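Side-chain contact in cytosol aminopeptidase (Staphylococcus aureus subsp. aureus, PDB 3KZW), which probably removes amino-terminal residues from peptides as a metal-dependent leucyl aminopeptidase of the cytosol: residues A[386-391]-A[414-419]. Residues are numbered along the deposited sequence; the frame is centred on the assembly and turned at random.
Sequences VIMDFA and KVILND
Ile416, on the first turn of helix 414-426, reaches Val386 and Met388 of strand 386-391 with its two branches, and these apolar contacts make up the whole junction. The longer branch ends on Val386, Ile416 CD1 lying 4.0 Å from Val386 CG2 and almost as near to Val386 CB. The shorter one meets the tip of Met388, with Ile416 CG2 3.9 Å from Met388 CE. The Met388 chain runs extended beyond CG (chi2 178°, chi3 -165°), which carries its terminal methyl out toward the helix. Val386 and Met388, two apart on the strand, both point their CB atoms at the helix. The strand side is buried, and there Trp511 of helix 505-512 also touches all three residues. Contact thins out across the helix: Ile416 is itself partly exposed, while Lys414, Val415, Asn418 and Asp419 around it are exposed and do not touch strand 386-391. Only 102 Å² is buried in all, and the nearest CA atoms, those of Val386 and Ile416, stay 8.7 Å apart. Helix 414-426, linking parallel strands 406-411 and 431-433 in a beta-alpha-beta unit, packs here on another strand of the same mixed sheet, as in alpha/beta domains such as this family's catalytic domain.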
ATOM      1  N   VAL A 386      41.891  -4.445  17.293  1.00  2.65           N
ATOM      2  CA  VAL A 386      40.787  -4.579  16.339  1.00  2.63           C
ATOM      3  C   VAL A 386      39.448  -4.364  17.044  1.00  2.62           C
ATOM      4  O   VAL A 386      39.292  -4.708  18.217  1.00  2.64           O
ATOM      5  CB  VAL A 386      40.815  -5.956  15.601  1.00  2.64           C
ATOM      6  CG1 VAL A 386      40.535  -7.118  16.557  1.00  2.62           C
ATOM      7  CG2 VAL A 386      39.848  -5.972  14.419  1.00  2.63           C
ATOM      8  N   ILE A 387      38.498  -3.769  16.327  1.00  2.64           N
ATOM      9  CA  ILE A 387      37.136  -3.607  16.823  1.00  2.64           C
ATOM     10  C   ILE A 387      36.197  -4.452  15.967  1.00  2.64           C
ATOM     11  O   ILE A 387      36.211  -4.363  14.739  1.00  2.70           O
ATOM     12  CB  ILE A 387      36.682  -2.120  16.816  1.00  2.65           C
ATOM     13  CG1 ILE A 387      37.588  -1.276  17.719  1.00  2.64           C
ATOM     14  CG2 ILE A 387      35.218  -1.993  17.257  1.00  2.63           C
ATOM     15  CD1 ILE A 387      37.383   0.225  17.591  1.00  2.65           C
ATOM     16  N   MET A 388      35.398  -5.285  16.625  1.00  2.64           N
ATOM     17  CA  MET A 388      34.377  -6.077  15.946  1.00  2.60           C
ATOM     18  C   MET A 388      33.021  -5.800  16.565  1.00  2.61           C
ATOM     19  O   MET A 388      32.830  -5.993  17.767  1.00  2.61           O
ATOM     20  CB  MET A 388      34.693  -7.568  16.033  1.00  2.60           C
ATOM     21  CG  MET A 388      35.918  -7.984  15.254  1.00  2.66           C
ATOM     22  SD  MET A 388      36.284  -9.734  15.439  1.00  2.83           S
ATOM     23  CE  MET A 388      37.964  -9.777  14.827  1.00  2.74           C
ATOM     24  N   ASP A 389      32.083  -5.334  15.748  1.00  2.61           N
ATOM     25  CA  ASP A 389      30.729  -5.094  16.226  1.00  2.64           C
ATOM     26  C   ASP A 389      29.737  -6.101  15.642  1.00  2.66           C
ATOM     27  O   ASP A 389      29.890  -6.548  14.502  1.00  2.66           O
ATOM     28  CB  ASP A 389      30.294  -3.640  15.994  1.00  2.62           C
ATOM     29  CG  ASP A 389      29.924  -3.354  14.548  1.00  2.84           C
ATOM     30  OD1 ASP A 389      28.805  -3.730  14.127  1.00  2.91           O
ATOM     31  OD2 ASP A 389      30.740  -2.734  13.835  1.00  2.88           O
ATOM     32  N   PHE A 390      28.735  -6.455  16.444  1.00  2.65           N
ATOM     33  CA  PHE A 390      27.733  -7.450  16.072  1.00  2.64           C
ATOM     34  C   PHE A 390      26.352  -6.856  16.285  1.00  2.69           C
ATOM     35  O   PHE A 390      26.013  -6.438  17.396  1.00  2.75           O
ATOM     36  CB  PHE A 390      27.901  -8.722  16.910  1.00  2.64           C
ATOM     37  CG  PHE A 390      29.275  -9.329  16.826  1.00  2.68           C
ATOM     38  CD1 PHE A 390      30.304  -8.875  17.652  1.00  2.68           C
ATOM     39  CD2 PHE A 390      29.545 -10.349  15.920  1.00  2.65           C
ATOM     40  CE1 PHE A 390      31.582  -9.425  17.572  1.00  2.64           C
ATOM     41  CE2 PHE A 390      30.820 -10.909  15.836  1.00  2.71           C
ATOM     42  CZ  PHE A 390      31.840 -10.444  16.663  1.00  2.63           C
ATOM     43  N   ALA A 391      25.559  -6.810  15.217  1.00  2.66           N
ATOM     44  CA  ALA A 391      24.259  -6.143  15.258  1.00  2.66           C
ATOM     45  C   ALA A 391      23.264  -6.678  14.238  1.00  2.72           C
ATOM     46  O   ALA A 391      23.631  -7.040  13.117  1.00  2.76           O
ATOM     47  CB  ALA A 391      24.431  -4.644  15.070  1.00  2.62           C
ATOM     48  N   LYS A 414      41.336  -5.563   6.178  1.00  2.66           N
ATOM     49  CA  LYS A 414      41.150  -6.494   5.065  1.00  2.67           C
ATOM     50  C   LYS A 414      41.689  -7.891   5.383  1.00  2.69           C
ATOM     51  O   LYS A 414      41.084  -8.895   5.003  1.00  2.70           O
ATOM     52  CB  LYS A 414      41.841  -5.942   3.815  1.00  2.71           C
ATOM     53  CG  LYS A 414      41.234  -6.387   2.497  1.00  2.81           C
ATOM     54  CD  LYS A 414      41.909  -5.674   1.320  1.00  2.90           C
ATOM     55  CE  LYS A 414      40.990  -5.583   0.094  1.00  3.01           C
ATOM     56  NZ  LYS A 414      40.624  -6.923  -0.480  1.00  2.96           N
ATOM     57  N   VAL A 415      42.822  -7.943   6.085  1.00  2.73           N
ATOM     58  CA  VAL A 415      43.504  -9.205   6.403  1.00  2.70           C
ATOM     59  C   VAL A 415      42.733 -10.024   7.446  1.00  2.70           C
ATOM     60  O   VAL A 415      42.459 -11.207   7.226  1.00  2.75           O
ATOM     61  CB  VAL A 415      44.975  -8.969   6.849  1.00  2.67           C
ATOM     62  CG1 VAL A 415      45.620 -10.263   7.336  1.00  2.61           C
ATOM     63  CG2 VAL A 415      45.784  -8.370   5.706  1.00  2.67           C
ATOM     64  N   ILE A 416      42.378  -9.388   8.562  1.00  2.67           N
ATOM     65  CA  ILE A 416      41.637 -10.052   9.640  1.00  2.64           C
ATOM     66  C   ILE A 416      40.274 -10.549   9.155  1.00  2.68           C
ATOM     67  O   ILE A 416      39.817 -11.616   9.570  1.00  2.74           O
ATOM     68  CB  ILE A 416      41.498  -9.148  10.901  1.00  2.66           C
ATOM     69  CG1 ILE A 416      42.879  -8.866  11.507  1.00  2.64           C
ATOM     70  CG2 ILE A 416      40.596  -9.795  11.954  1.00  2.60           C
ATOM     71  CD1 ILE A 416      42.906  -7.732  12.518  1.00  2.67           C
ATOM     72  N   LEU A 417      39.638  -9.792   8.261  1.00  2.67           N
ATOM     73  CA  LEU A 417      38.368 -10.222   7.675  1.00  2.67           C
ATOM     74  C   LEU A 417      38.518 -11.497   6.845  1.00  2.68           C
ATOM     75  O   LEU A 417      37.731 -12.436   6.998  1.00  2.74           O
ATOM     76  CB  LEU A 417      37.721  -9.113   6.839  1.00  2.66           C
ATOM     77  CG  LEU A 417      36.373  -9.487   6.196  1.00  2.70           C
ATOM     78  CD1 LEU A 417      35.295  -9.743   7.245  1.00  2.59           C
ATOM     79  CD2 LEU A 417      35.912  -8.437   5.203  1.00  2.70           C
ATOM     80  N   ASN A 418      39.529 -11.524   5.977  1.00  2.67           N
ATOM     81  CA  ASN A 418      39.803 -12.691   5.142  1.00  2.69           C
ATOM     82  C   ASN A 418      39.983 -13.975   5.944  1.00  2.77           C
ATOM     83  O   ASN A 418      39.545 -15.046   5.516  1.00  2.78           O
ATOM     84  CB  ASN A 418      41.016 -12.446   4.243  1.00  2.70           C
ATOM     85  CG  ASN A 418      40.643 -11.792   2.925  1.00  2.77           C
ATOM     86  OD1 ASN A 418      39.646 -11.075   2.828  1.00  2.89           O
ATOM     87  ND2 ASN A 418      41.445 -12.038   1.899  1.00  2.86           N
ATOM     88  N   ASP A 419      40.615 -13.862   7.110  1.00  2.85           N
ATOM     89  CA  ASP A 419      40.779 -15.004   8.005  1.00  3.10           C
ATOM     90  C   ASP A 419      39.438 -15.449   8.566  1.00  2.97           C
ATOM     91  O   ASP A 419      39.161 -16.646   8.646  1.00  3.05           O
ATOM     92  CB  ASP A 419      41.739 -14.666   9.148  1.00  3.29           C
ATOM     93  CG  ASP A 419      43.138 -14.360   8.659  1.00  4.17           C
ATOM     94  OD1 ASP A 419      43.524 -14.871   7.583  1.00  4.82           O
ATOM     95  OD2 ASP A 419      43.854 -13.605   9.352  1.00  5.58           O
TER